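Local coordinates for protein apical membrane antigen 1, soluble form (Toxoplasma gondii, PDB 2Y8R) that plays an essential part in host cell invasion as a parasite surface component of the moving junction, together with rhoptry neck proteins, at residues A[79-84]-A[169-174]; A[45-50]-A[151-156]; A[60-65]-A[348-353]. The protein carries 1 engineered substitution. One frame throughout, in Å; residues are numbered along the deposited sequence.

Interaction 1: A[79-84]-A[169-174]; sequences NFLEDV and HILAVS. Engineered in segment 169-174: A172 (natural residue Tyr).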
ATOM      1  N   ASN A  79       0.343  19.016   9.195  1.00 15.78           N
ATOM      2  CA  ASN A  79       0.442  18.510   7.818  1.00 13.81           C
ATOM      3  C   ASN A  79       1.868  17.994   7.644  1.00 12.95           C
ATOM      4  O   ASN A  79       2.812  18.782   7.776  1.00 13.51           O
ATOM      5  CB  ASN A  79       0.211  19.664   6.846  1.00 14.22           C
ATOM      6  CG  ASN A  79       0.161  19.225   5.378  1.00 14.45           C
ATOM      7  OD1 ASN A  79       0.780  18.261   4.955  1.00 15.71           O
ATOM      8  ND2 ASN A  79      -0.598  19.957   4.602  1.00 18.64           N
ATOM      9  N   PHE A  80       2.053  16.700   7.360  1.00 10.72           N
ATOM     10  CA  PHE A  80       3.414  16.134   7.303  1.00  9.55           C
ATOM     11  C   PHE A  80       4.229  16.591   6.025  1.00 10.60           C
ATOM     12  O   PHE A  80       5.401  16.259   5.914  1.00  8.82           O
ATOM     13  CB  PHE A  80       3.381  14.597   7.396  1.00  7.79           C
ATOM     14  CG  PHE A  80       2.853  13.920   6.141  1.00  8.14           C
ATOM     15  CD1 PHE A  80       1.662  14.351   5.535  1.00  4.34           C
ATOM     16  CD2 PHE A  80       3.563  12.886   5.543  1.00  7.95           C
ATOM     17  CE1 PHE A  80       1.173  13.749   4.407  1.00  2.41           C
ATOM     18  CE2 PHE A  80       3.085  12.275   4.412  1.00  8.99           C
ATOM     19  CZ  PHE A  80       1.868  12.722   3.830  1.00  7.46           C
ATOM     20  N   LEU A  81       3.589  17.321   5.088  1.00 11.52           N
ATOM     21  CA  LEU A  81       4.250  17.800   3.849  1.00 12.88           C
ATOM     22  C   LEU A  81       4.834  19.190   4.068  1.00 13.32           C
ATOM     23  O   LEU A  81       5.556  19.685   3.227  1.00 11.75           O
ATOM     24  CB  LEU A  81       3.307  17.772   2.628  1.00 12.72           C
ATOM     25  CG  LEU A  81       2.571  16.436   2.336  1.00 13.55           C
ATOM     26  CD1 LEU A  81       1.596  16.530   1.161  1.00  9.50           C
ATOM     27  CD2 LEU A  81       3.543  15.259   2.096  1.00 13.17           C
ATOM     28  N   GLU A  82       4.539  19.805   5.223  1.00 14.11           N
ATOM     29  CA  GLU A  82       5.336  20.983   5.649  1.00 15.24           C
ATOM     30  C   GLU A  82       6.808  20.599   5.958  1.00 14.47           C
ATOM     31  O   GLU A  82       7.158  19.427   6.171  1.00 13.72           O
ATOM     32  CB  GLU A  82       4.688  21.756   6.834  1.00 16.22           C
ATOM     33  CG  GLU A  82       3.332  22.573   6.571  1.00 17.99           C
ATOM     34  CD  GLU A  82       3.352  23.593   5.392  1.00 23.08           C
ATOM     35  OE1 GLU A  82       4.046  24.631   5.434  1.00 23.61           O
ATOM     36  OE2 GLU A  82       2.605  23.379   4.419  1.00 26.51           O
ATOM     37  N   ASP A  83       7.688  21.582   5.945  1.00 15.20           N
ATOM     38  CA  ASP A  83       9.122  21.306   6.088  1.00 15.27           C
ATOM     39  C   ASP A  83       9.420  20.770   7.470  1.00 15.15           C
ATOM     40  O   ASP A  83       8.740  21.150   8.410  1.00 14.11           O
ATOM     41  CB  ASP A  83       9.915  22.599   5.923  1.00 15.65           C
ATOM     42  CG  ASP A  83      10.048  23.039   4.482  1.00 16.40           C
ATOM     43  OD1 ASP A  83       9.503  22.375   3.552  1.00 19.53           O
ATOM     44  OD2 ASP A  83      10.726  24.066   4.293  1.00 15.52           O
ATOM     45  N   VAL A  84      10.447  19.921   7.589  1.00 15.48           N
ATOM     46  CA  VAL A  84      11.085  19.719   8.875  1.00 16.18           C
ATOM     47  C   VAL A  84      11.402  21.093   9.419  1.00 16.88           C
ATOM     48  O   VAL A  84      11.827  21.990   8.675  1.00 17.34           O
ATOM     49  CB  VAL A  84      12.403  18.932   8.836  1.00 15.69           C
ATOM     50  CG1 VAL A  84      12.172  17.508   8.420  1.00 17.31           C
ATOM     51  CG2 VAL A  84      13.418  19.586   7.935  1.00 16.53           C
ATOM     52  N   HIS A 169       7.659  14.930  -3.289  1.00 18.68           N
ATOM     53  CA  HIS A 169       8.221  15.216  -1.951  1.00 16.86           C
ATOM     54  C   HIS A 169       9.251  14.202  -1.481  1.00 16.61           C
ATOM     55  O   HIS A 169       9.013  13.010  -1.540  1.00 16.27           O
ATOM     56  CB  HIS A 169       7.130  15.316  -0.899  1.00 16.53           C
ATOM     57  CG  HIS A 169       6.282  16.538  -1.004  1.00 14.22           C
ATOM     58  ND1 HIS A 169       6.419  17.614  -0.151  1.00 11.16           N
ATOM     59  CD2 HIS A 169       5.268  16.846  -1.842  1.00 13.87           C
ATOM     60  CE1 HIS A 169       5.523  18.532  -0.462  1.00 12.38           C
ATOM     61  NE2 HIS A 169       4.819  18.097  -1.493  1.00 13.72           N
ATOM     62  N   ILE A 170      10.398  14.672  -1.007  1.00 16.62           N
ATOM     63  CA  ILE A 170      11.368  13.777  -0.378  1.00 16.44           C
ATOM     64  C   ILE A 170      11.205  13.966   1.136  1.00 16.79           C
ATOM     65  O   ILE A 170      11.194  15.103   1.636  1.00 16.79           O
ATOM     66  CB  ILE A 170      12.796  14.059  -0.871  1.00 16.11           C
ATOM     67  CG1 ILE A 170      12.852  13.946  -2.404  1.00 17.52           C
ATOM     68  CG2 ILE A 170      13.795  13.077  -0.298  1.00 14.69           C
ATOM     69  CD1 ILE A 170      12.403  12.609  -2.992  1.00 15.27           C
ATOM     70  N   LEU A 171      11.011  12.873   1.872  1.00 16.63           N
ATOM     71  CA  LEU A 171      10.691  13.035   3.314  1.00 15.96           C
ATOM     72  C   LEU A 171      11.904  12.863   4.235  1.00 15.76           C
ATOM     73  O   LEU A 171      12.440  11.770   4.394  1.00 16.44           O
ATOM     74  CB  LEU A 171       9.540  12.141   3.732  1.00 14.65           C
ATOM     75  CG  LEU A 171       8.156  12.296   3.078  1.00 13.70           C
ATOM     76  CD1 LEU A 171       7.240  11.204   3.599  1.00  8.62           C
ATOM     77  CD2 LEU A 171       7.498  13.674   3.257  1.00 11.75           C
ATOM     78  N   ALA A 172      12.360  13.950   4.836  1.00 15.49           N
ATOM     79  CA  ALA A 172      13.517  13.835   5.713  1.00 15.34           C
ATOM     80  C   ALA A 172      13.237  12.875   6.867  1.00 15.55           C
ATOM     81  O   ALA A 172      14.151  12.170   7.295  1.00 16.51           O
ATOM     82  CB  ALA A 172      13.969  15.185   6.198  1.00 15.34           C
ATOM     83  N   VAL A 173      11.979  12.794   7.318  1.00 15.01           N
ATOM     84  CA  VAL A 173      11.603  11.884   8.391  1.00 14.60           C
ATOM     85  C   VAL A 173      11.129  10.581   7.794  1.00 15.35           C
ATOM     86  O   VAL A 173      10.171  10.557   7.013  1.00 16.08           O
ATOM     87  CB  VAL A 173      10.486  12.478   9.363  1.00 14.50           C
ATOM     88  CG1 VAL A 173      10.208  11.527  10.516  1.00 13.22           C
ATOM     89  CG2 VAL A 173      10.864  13.857   9.909  1.00 12.27           C
ATOM     90  N   SER A 174      11.807   9.504   8.166  1.00 15.98           N
ATOM     91  CA  SER A 174      11.395   8.142   7.864  1.00 16.76           C
ATOM     92  C   SER A 174      10.505   7.513   8.934  1.00 17.69           C
ATOM     93  O   SER A 174       9.855   6.503   8.646  1.00 18.55           O
ATOM     94  CB  SER A 174      12.595   7.231   7.636  1.00 16.62           C
ATOM     95  OG  SER A 174      13.672   7.532   8.511  1.00 17.12           O
TER

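Interaction 2: A[45-50]-A[151-156]; sequences KEVDGT and KATKYR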
ATOM      1  N   LYS A  45      20.676   0.825   7.654  1.00 22.54           N
ATOM      2  CA  LYS A  45      21.659   1.658   6.972  1.00 22.69           C
ATOM      3  C   LYS A  45      22.340   2.454   8.051  1.00 22.65           C
ATOM      4  O   LYS A  45      21.685   2.950   8.993  1.00 21.82           O
ATOM      5  CB  LYS A  45      20.992   2.618   5.982  1.00 22.39           C
ATOM      6  CG  LYS A  45      21.905   3.087   4.836  1.00 24.12           C
ATOM      7  CD  LYS A  45      21.516   2.407   3.490  1.00 25.46           C
ATOM      8  CE  LYS A  45      21.625   0.870   3.506  1.00 25.25           C
ATOM      9  NZ  LYS A  45      20.623   0.246   2.566  1.00 27.00           N
ATOM     10  N   GLU A  46      23.657   2.548   7.916  1.00 23.26           N
ATOM     11  CA  GLU A  46      24.500   3.280   8.866  1.00 24.13           C
ATOM     12  C   GLU A  46      24.763   4.693   8.387  1.00 23.76           C
ATOM     13  O   GLU A  46      25.072   4.917   7.211  1.00 24.13           O
ATOM     14  CB  GLU A  46      25.825   2.544   9.140  1.00 24.02           C
ATOM     15  CG  GLU A  46      26.561   3.023  10.391  1.00 24.73           C
ATOM     16  CD  GLU A  46      28.023   2.619  10.415  1.00 26.74           C
ATOM     17  OE1 GLU A  46      28.816   3.221   9.657  1.00 28.44           O
ATOM     18  OE2 GLU A  46      28.383   1.707  11.192  1.00 25.50           O
ATOM     19  N   VAL A  47      24.621   5.638   9.303  1.00 24.32           N
ATOM     20  CA  VAL A  47      24.882   7.045   9.034  1.00 25.59           C
ATOM     21  C   VAL A  47      25.626   7.590  10.245  1.00 26.94           C
ATOM     22  O   VAL A  47      25.210   7.350  11.384  1.00 27.61           O
ATOM     23  CB  VAL A  47      23.564   7.850   8.741  1.00 25.73           C
ATOM     24  CG1 VAL A  47      23.864   9.313   8.499  1.00 23.66           C
ATOM     25  CG2 VAL A  47      22.795   7.264   7.518  1.00 24.28           C
ATOM     26  N   ASP A  48      26.746   8.281  10.002  1.00 28.23           N
ATOM     27  CA  ASP A  48      27.603   8.813  11.076  1.00 29.24           C
ATOM     28  C   ASP A  48      27.920   7.788  12.166  1.00 28.82           C
ATOM     29  O   ASP A  48      28.071   8.138  13.342  1.00 29.31           O
ATOM     30  CB  ASP A  48      26.968  10.065  11.698  1.00 30.42           C
ATOM     31  CG  ASP A  48      27.021  11.275  10.767  1.00 34.03           C
ATOM     32  OD1 ASP A  48      27.827  11.233   9.800  1.00 40.09           O
ATOM     33  OD2 ASP A  48      26.272  12.263  10.993  1.00 35.94           O
ATOM     34  N   GLY A  49      27.982   6.521  11.778  1.00 28.25           N
ATOM     35  CA  GLY A  49      28.431   5.460  12.670  1.00 28.21           C
ATOM     36  C   GLY A  49      27.361   4.790  13.524  1.00 28.31           C
ATOM     37  O   GLY A  49      27.680   3.942  14.370  1.00 28.45           O
ATOM     38  N   THR A  50      26.100   5.169  13.311  1.00 27.78           N
ATOM     39  CA  THR A  50      24.966   4.590  14.031  1.00 26.83           C
ATOM     40  C   THR A  50      24.093   3.905  12.988  1.00 26.21           C
ATOM     41  O   THR A  50      24.073   4.326  11.824  1.00 25.64           O
ATOM     42  CB  THR A  50      24.204   5.674  14.844  1.00 27.11           C
ATOM     43  OG1 THR A  50      25.043   6.148  15.913  1.00 27.46           O
ATOM     44  CG2 THR A  50      22.909   5.145  15.440  1.00 27.07           C
ATOM     45  N   LYS A 151      28.845  15.287   6.472  1.00 42.69           N
ATOM     46  CA  LYS A 151      27.844  15.970   5.640  1.00 42.88           C
ATOM     47  C   LYS A 151      27.483  15.202   4.340  1.00 42.65           C
ATOM     48  O   LYS A 151      27.021  15.833   3.382  1.00 42.37           O
ATOM     49  CB  LYS A 151      28.264  17.441   5.343  1.00 42.76           C
ATOM     50  CG  LYS A 151      27.564  18.108   4.091  1.00 43.64           C
ATOM     51  CD  LYS A 151      27.359  19.657   4.167  1.00 44.48           C
ATOM     52  CE  LYS A 151      28.405  20.424   3.271  1.00 45.72           C
ATOM     53  NZ  LYS A 151      28.153  21.899   3.032  1.00 41.14           N
ATOM     54  N   ALA A 152      27.627  13.858   4.311  1.00 42.43           N
ATOM     55  CA  ALA A 152      27.412  13.092   3.046  1.00 41.54           C
ATOM     56  C   ALA A 152      27.005  11.594   3.121  1.00 40.90           C
ATOM     57  O   ALA A 152      27.887  10.722   3.166  1.00 41.56           O
ATOM     58  CB  ALA A 152      28.655  13.268   2.115  1.00 41.61           C
ATOM     59  N   THR A 153      25.706  11.263   3.056  1.00 39.33           N
ATOM     60  CA  THR A 153      25.306   9.860   3.348  1.00 37.62           C
ATOM     61  C   THR A 153      24.641   8.961   2.316  1.00 36.25           C
ATOM     62  O   THR A 153      24.189   9.387   1.247  1.00 35.36           O
ATOM     63  CB  THR A 153      24.481   9.724   4.650  1.00 38.02           C
ATOM     64  OG1 THR A 153      23.210  10.383   4.499  1.00 38.20           O
ATOM     65  CG2 THR A 153      25.272  10.287   5.833  1.00 37.57           C
ATOM     66  N   LYS A 154      24.586   7.688   2.712  1.00 34.47           N
ATOM     67  CA  LYS A 154      24.093   6.596   1.892  1.00 32.98           C
ATOM     68  C   LYS A 154      22.643   6.218   2.264  1.00 30.99           C
ATOM     69  O   LYS A 154      22.156   5.183   1.819  1.00 31.28           O
ATOM     70  CB  LYS A 154      25.056   5.404   2.042  1.00 33.46           C
ATOM     71  CG  LYS A 154      24.623   4.030   1.435  1.00 35.51           C
ATOM     72  CD  LYS A 154      25.349   3.699   0.117  1.00 38.26           C
ATOM     73  CE  LYS A 154      24.506   4.074  -1.127  1.00 40.08           C
ATOM     74  NZ  LYS A 154      23.540   2.990  -1.549  1.00 39.47           N
ATOM     75  N   TYR A 155      21.957   7.051   3.055  1.00 28.64           N
ATOM     76  CA  TYR A 155      20.562   6.772   3.501  1.00 26.36           C
ATOM     77  C   TYR A 155      19.626   7.214   2.400  1.00 24.99           C
ATOM     78  O   TYR A 155      19.851   8.234   1.775  1.00 24.30           O
ATOM     79  CB  TYR A 155      20.215   7.550   4.802  1.00 25.90           C
ATOM     80  CG  TYR A 155      18.946   7.120   5.515  1.00 22.82           C
ATOM     81  CD1 TYR A 155      17.700   7.703   5.211  1.00 20.76           C
ATOM     82  CD2 TYR A 155      18.991   6.142   6.516  1.00 21.14           C
ATOM     83  CE1 TYR A 155      16.537   7.314   5.881  1.00 19.55           C
ATOM     84  CE2 TYR A 155      17.840   5.735   7.175  1.00 19.60           C
ATOM     85  CZ  TYR A 155      16.614   6.316   6.853  1.00 19.03           C
ATOM     86  OH  TYR A 155      15.482   5.882   7.517  1.00 19.26           O
ATOM     87  N   ARG A 156      18.579   6.438   2.167  1.00 23.95           N
ATOM     88  CA  ARG A 156      17.593   6.755   1.153  1.00 22.74           C
ATOM     89  C   ARG A 156      16.259   7.071   1.785  1.00 21.49           C
ATOM     90  O   ARG A 156      15.667   6.194   2.385  1.00 21.48           O
ATOM     91  CB  ARG A 156      17.481   5.587   0.201  1.00 23.43           C
ATOM     92  CG  ARG A 156      18.498   5.673  -0.905  1.00 25.36           C
ATOM     93  CD  ARG A 156      18.409   4.530  -1.914  1.00 28.55           C
ATOM     94  NE  ARG A 156      19.348   4.788  -3.019  1.00 31.49           N
ATOM     95  CZ  ARG A 156      20.471   4.113  -3.249  1.00 30.31           C
ATOM     96  NH1 ARG A 156      20.816   3.099  -2.471  1.00 30.31           N
ATOM     97  NH2 ARG A 156      21.239   4.452  -4.277  1.00 31.06           N
TER

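Interaction 3: A[60-65]-A[348-353]; sequences PIWGKH and AGSLSE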
ATOM      1  N   PRO A  60       4.579   1.236  -4.312  1.00 17.01           N
ATOM      2  CA  PRO A  60       4.103   2.516  -3.811  1.00 16.25           C
ATOM      3  C   PRO A  60       2.782   2.349  -3.057  1.00 14.74           C
ATOM      4  O   PRO A  60       1.968   1.531  -3.430  1.00 14.44           O
ATOM      5  CB  PRO A  60       3.883   3.302  -5.123  1.00 15.91           C
ATOM      6  CG  PRO A  60       3.377   2.304  -5.997  1.00 16.24           C
ATOM      7  CD  PRO A  60       4.184   1.068  -5.721  1.00 16.18           C
ATOM      8  N   ILE A  61       2.572   3.132  -2.018  1.00 14.52           N
ATOM      9  CA  ILE A  61       1.415   2.930  -1.139  1.00 14.28           C
ATOM     10  C   ILE A  61       0.416   4.067  -1.329  1.00 14.35           C
ATOM     11  O   ILE A  61       0.678   5.200  -0.893  1.00 14.40           O
ATOM     12  CB  ILE A  61       1.838   2.828   0.339  1.00 14.11           C
ATOM     13  CG1 ILE A  61       2.997   1.840   0.510  1.00 15.55           C
ATOM     14  CG2 ILE A  61       0.688   2.412   1.186  1.00 13.35           C
ATOM     15  CD1 ILE A  61       2.718   0.418   0.045  1.00 13.14           C
ATOM     16  N   TRP A  62      -0.722   3.747  -1.964  1.00 14.27           N
ATOM     17  CA  TRP A  62      -1.700   4.742  -2.444  1.00 14.67           C
ATOM     18  C   TRP A  62      -2.619   5.253  -1.348  1.00 14.36           C
ATOM     19  O   TRP A  62      -3.337   4.480  -0.727  1.00 14.92           O
ATOM     20  CB  TRP A  62      -2.510   4.209  -3.633  1.00 14.60           C
ATOM     21  CG  TRP A  62      -1.665   3.850  -4.870  1.00 17.91           C
ATOM     22  CD1 TRP A  62      -0.729   2.845  -4.971  1.00 20.20           C
ATOM     23  CD2 TRP A  62      -1.726   4.463  -6.170  1.00 19.18           C
ATOM     24  NE1 TRP A  62      -0.201   2.815  -6.246  1.00 23.20           N
ATOM     25  CE2 TRP A  62      -0.790   3.805  -6.993  1.00 21.59           C
ATOM     26  CE3 TRP A  62      -2.477   5.502  -6.714  1.00 20.92           C
ATOM     27  CZ2 TRP A  62      -0.589   4.163  -8.334  1.00 21.80           C
ATOM     28  CZ3 TRP A  62      -2.261   5.861  -8.054  1.00 22.08           C
ATOM     29  CH2 TRP A  62      -1.328   5.196  -8.835  1.00 19.75           C
ATOM     30  N   GLY A  63      -2.564   6.562  -1.098  1.00 14.32           N
ATOM     31  CA  GLY A  63      -3.421   7.191  -0.112  1.00 14.53           C
ATOM     32  C   GLY A  63      -2.808   7.380   1.264  1.00 14.77           C
ATOM     33  O   GLY A  63      -3.215   8.270   2.011  1.00 15.42           O
ATOM     34  N   LYS A  64      -1.828   6.558   1.586  1.00 14.46           N
ATOM     35  CA  LYS A  64      -1.045   6.694   2.794  1.00 14.67           C
ATOM     36  C   LYS A  64      -0.457   8.080   3.107  1.00 15.68           C
ATOM     37  O   LYS A  64       0.268   8.665   2.316  1.00 15.39           O
ATOM     38  CB  LYS A  64       0.098   5.697   2.751  1.00 14.24           C
ATOM     39  CG  LYS A  64       1.166   6.046   3.746  1.00 11.02           C
ATOM     40  CD  LYS A  64       1.963   4.834   4.189  1.00  4.02           C
ATOM     41  CE  LYS A  64       3.103   5.349   5.026  1.00  2.00           C
ATOM     42  NZ  LYS A  64       4.012   4.264   5.329  1.00  2.00           N
ATOM     43  N   HIS A  65      -0.765   8.588   4.295  1.00 17.01           N
ATOM     44  CA  HIS A  65      -0.156   9.816   4.786  1.00 17.41           C
ATOM     45  C   HIS A  65       0.055   9.645   6.276  1.00 18.25           C
ATOM     46  O   HIS A  65      -0.646   8.869   6.911  1.00 18.06           O
ATOM     47  CB  HIS A  65      -1.040  11.036   4.508  1.00 17.13           C
ATOM     48  CG  HIS A  65      -2.496  10.848   4.833  1.00 18.21           C
ATOM     49  ND1 HIS A  65      -3.365  10.156   4.008  1.00 17.42           N
ATOM     50  CD2 HIS A  65      -3.247  11.306   5.869  1.00 16.41           C
ATOM     51  CE1 HIS A  65      -4.578  10.176   4.537  1.00 17.30           C
ATOM     52  NE2 HIS A  65      -4.535  10.868   5.663  1.00 17.26           N
ATOM     53  N   ALA A 348      -1.648  -1.857  -0.226  1.00 19.62           N
ATOM     54  CA  ALA A 348      -0.746  -1.073  -1.090  1.00 20.20           C
ATOM     55  C   ALA A 348      -1.461  -0.109  -2.020  1.00 20.21           C
ATOM     56  O   ALA A 348      -0.989   0.973  -2.260  1.00 19.86           O
ATOM     57  CB  ALA A 348       0.157  -1.993  -1.925  1.00 20.13           C
ATOM     58  N   GLY A 349      -2.617  -0.497  -2.535  1.00 20.86           N
ATOM     59  CA  GLY A 349      -3.210   0.239  -3.637  1.00 20.74           C
ATOM     60  C   GLY A 349      -4.348   1.186  -3.322  1.00 21.09           C
ATOM     61  O   GLY A 349      -4.751   1.402  -2.141  1.00 21.82           O
ATOM     62  N   SER A 350      -4.884   1.739  -4.401  1.00 19.89           N
ATOM     63  CA  SER A 350      -5.815   2.844  -4.315  1.00 18.76           C
ATOM     64  C   SER A 350      -7.221   2.368  -4.084  1.00 18.36           C
ATOM     65  O   SER A 350      -7.559   1.205  -4.297  1.00 17.92           O
ATOM     66  CB  SER A 350      -5.756   3.706  -5.592  1.00 18.24           C
ATOM     67  OG  SER A 350      -5.853   2.886  -6.739  1.00 17.79           O
ATOM     68  N   LEU A 351      -8.041   3.305  -3.632  1.00 18.71           N
ATOM     69  CA  LEU A 351      -9.481   3.130  -3.593  1.00 18.54           C
ATOM     70  C   LEU A 351     -10.014   2.974  -4.996  1.00 18.49           C
ATOM     71  O   LEU A 351     -10.781   2.066  -5.269  1.00 17.24           O
ATOM     72  CB  LEU A 351     -10.141   4.341  -2.946  1.00 17.97           C
ATOM     73  CG  LEU A 351     -11.645   4.276  -3.060  1.00 16.13           C
ATOM     74  CD1 LEU A 351     -12.243   3.112  -2.263  1.00 11.19           C
ATOM     75  CD2 LEU A 351     -12.230   5.636  -2.727  1.00 16.12           C
ATOM     76  N   SER A 352      -9.591   3.876  -5.876  1.00 19.82           N
ATOM     77  CA  SER A 352     -10.063   3.850  -7.247  1.00 21.17           C
ATOM     78  C   SER A 352      -9.559   2.627  -7.952  1.00 21.43           C
ATOM     79  O   SER A 352      -8.571   2.012  -7.543  1.00 21.03           O
ATOM     80  CB  SER A 352      -9.655   5.097  -8.028  1.00 21.10           C
ATOM     81  OG  SER A 352     -10.281   5.013  -9.299  1.00 23.74           O
ATOM     82  N   GLU A 353     -10.254   2.252  -9.009  1.00 22.89           N
ATOM     83  CA  GLU A 353      -9.790   1.126  -9.797  1.00 24.74           C
ATOM     84  C   GLU A 353      -9.330   1.542 -11.194  1.00 25.03           C
ATOM     85  O   GLU A 353      -8.982   0.692 -11.995  1.00 25.31           O
ATOM     86  CB  GLU A 353     -10.839   0.010  -9.850  1.00 24.74           C
ATOM     87  CG  GLU A 353     -12.082   0.283 -10.705  1.00 28.46           C
ATOM     88  CD  GLU A 353     -13.133   1.135 -10.011  1.00 32.17           C
ATOM     89  OE1 GLU A 353     -13.364   0.960  -8.774  1.00 36.31           O
ATOM     90  OE2 GLU A 353     -13.738   1.965 -10.719  1.00 31.01           O
TER

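Interaction 1: A[79-84]-A[169-174]
L81 and V84 are the main bumps that the loop 79-84 presents to 169-174, where strand 167-170 runs out into loop, and F80 adds a third. L81 leans on the imidazole of H169: its CB lies 3.9 Å from H169 CE1, and its CD2 sits over one ring face, 4.3 Å above the plane and displaced toward the rim. The same methyl also lies over one face of F80, 3.5 Å above the plane and toward its rim, so it is sandwiched between rings on opposite sides. L171 closes this hollow, its CD2 4.4 Å from L81 CD2 and its CD1 4.4 Å from F80 CE2.

Farther along, V84 CG1 enters the notch between A172 and V173, 3.7 Å from A172 CB and 4.2 Å from V173 CG2. With CG1 opposite the carbonyl carbon (chi1 -67°), V84 leads with this methyl. A172 is engineered, tyrosine in the natural protein; its carbonyl accepts from W296, and W295 touches its methyl, so region DII covers this part of DI.

The bend of 79-84 is a type I turn, N79 to E82, braced by an Asx turn in which L81 N meets N79 OD1 at 3.0 Å. No hydrogen bond crosses between the segments. Apolar fit therefore joins them, while N102 bridges H169 ND1 and D83, which also pairs with R112.

Interaction 2: A[45-50]-A[151-156]
V47 holds CG1 anti to its backbone N (chi1 179°), which leaves CG2 to meet Y155, while K45, with CG likewise trans to N (chi1 -156°), folds at chi2 and chi3 to lay its CD against the backbone of K154. Both lysine and valine belong to the first strand of a two-stranded beta hairpin, 43-47 with 50-54. Its tip is a type I' turn from V47 to T50, closed by a reciprocal pair of backbone bonds, V47 N to T50 O at 2.9 Å and T50 N to V47 O at 3.0 Å.

Segment 151-156 has no regular structure and crosses one face of this hairpin without adding a strand: no hydrogen bond links the two, and the contact is made by side chains packing on each other and on the K154 carbonyl. V47 and Y155 meet at about a right angle, with V47 CG2 3.8 Å from Y155 CB. T153 also lies against V47, though the detail of that approach is doubtful. K45 CD comes within 3.3 Å of K154 O, a close van der Waals approach.

Beyond that point the lysine ends come near each other. K45 NZ and K154 NZ stand 5.7 Å apart, a like-charged pair whose repulsion is probably eased because K45 forms a salt bridge with E54, on the second hairpin strand; E54 also accepts from R156 N. The hydroxyl of Y155 bonds with S174 and R53 O, and its ring stacks on W296 of region DII, so the hairpin, the crossing segment and the DII tryptophan are packed together. On the hairpin side, the Y155 ring has K45 CB 4.1 Å from its CD2.

Interaction 3: A[60-65]-A[348-353]
A348 O is approached by three groups of 60-65, and the shortest bond across the contact ends on it: W62 N donates at 2.8 Å, nearly straight at 170°. I61 CA adds a CA-H...O contact at 3.3 Å. The edge of the W62 indole is the third, its CD1 also 3.3 Å from A348 O, which lies in the ring plane.

W62 belongs to 61-62, an outermost strand in the antiparallel five-stranded sheet of region DI. Its inner neighbour is strand 210-213, to which I61 is bonded through Y212; the outer side receives the loop that follows strand 342-346 of the DII sheet. The two sheets share the strand order 1-5-3-4-2, consistent with paired PAN-type modules, and this contact is one of the places where they are joined.

The CB of W62 points toward the incoming loop, and chi1 of -61°, with CG opposite the carbonyl carbon, then lays the indole along the backbone from A348 to S350. W62 CB lies 3.5 Å from S350 N. At the other end, I61 CD1 packs on A348 CB at 4.0 Å.

N230, at the DI-DII boundary, accepts from W62 NE1 and exchanges a backbone bond with S350, while G349 O accepts from W267 on helix 263-272. F358 meets the indole with ring planes at about 30°, bringing the start of region DIII against the same tryptophan.

After W62 the chain turns through G63, whose O accepts from H65 ND1 at 2.8 Å, close to the imidazole plane. Back at the interface, S350 CB rests 3.9 Å from W62 CE3.

In the fold
Interactions 1 and 2 lie on the same side of the chain's centre, their centres 18 Å apart, and meet where S174 OG is 2.6 Å from Y155 OH, a probable hydrogen bond. W295 and W296 of region DII cover this junction. Interaction 3 sits near the middle of the chain, its centre 19 Å from that of interaction 1; the two share the DI sheet and touch where F80 CZ packs 3.4 Å from H65 CB. Interactions 2 and 3 do not touch, their nearest atoms about 12 Å apart. The sugar on N28 lies about 14 Å from the side chain of A348 and takes no part in interaction 3. This chain is the predicted extracellular part, regions DI to DIII.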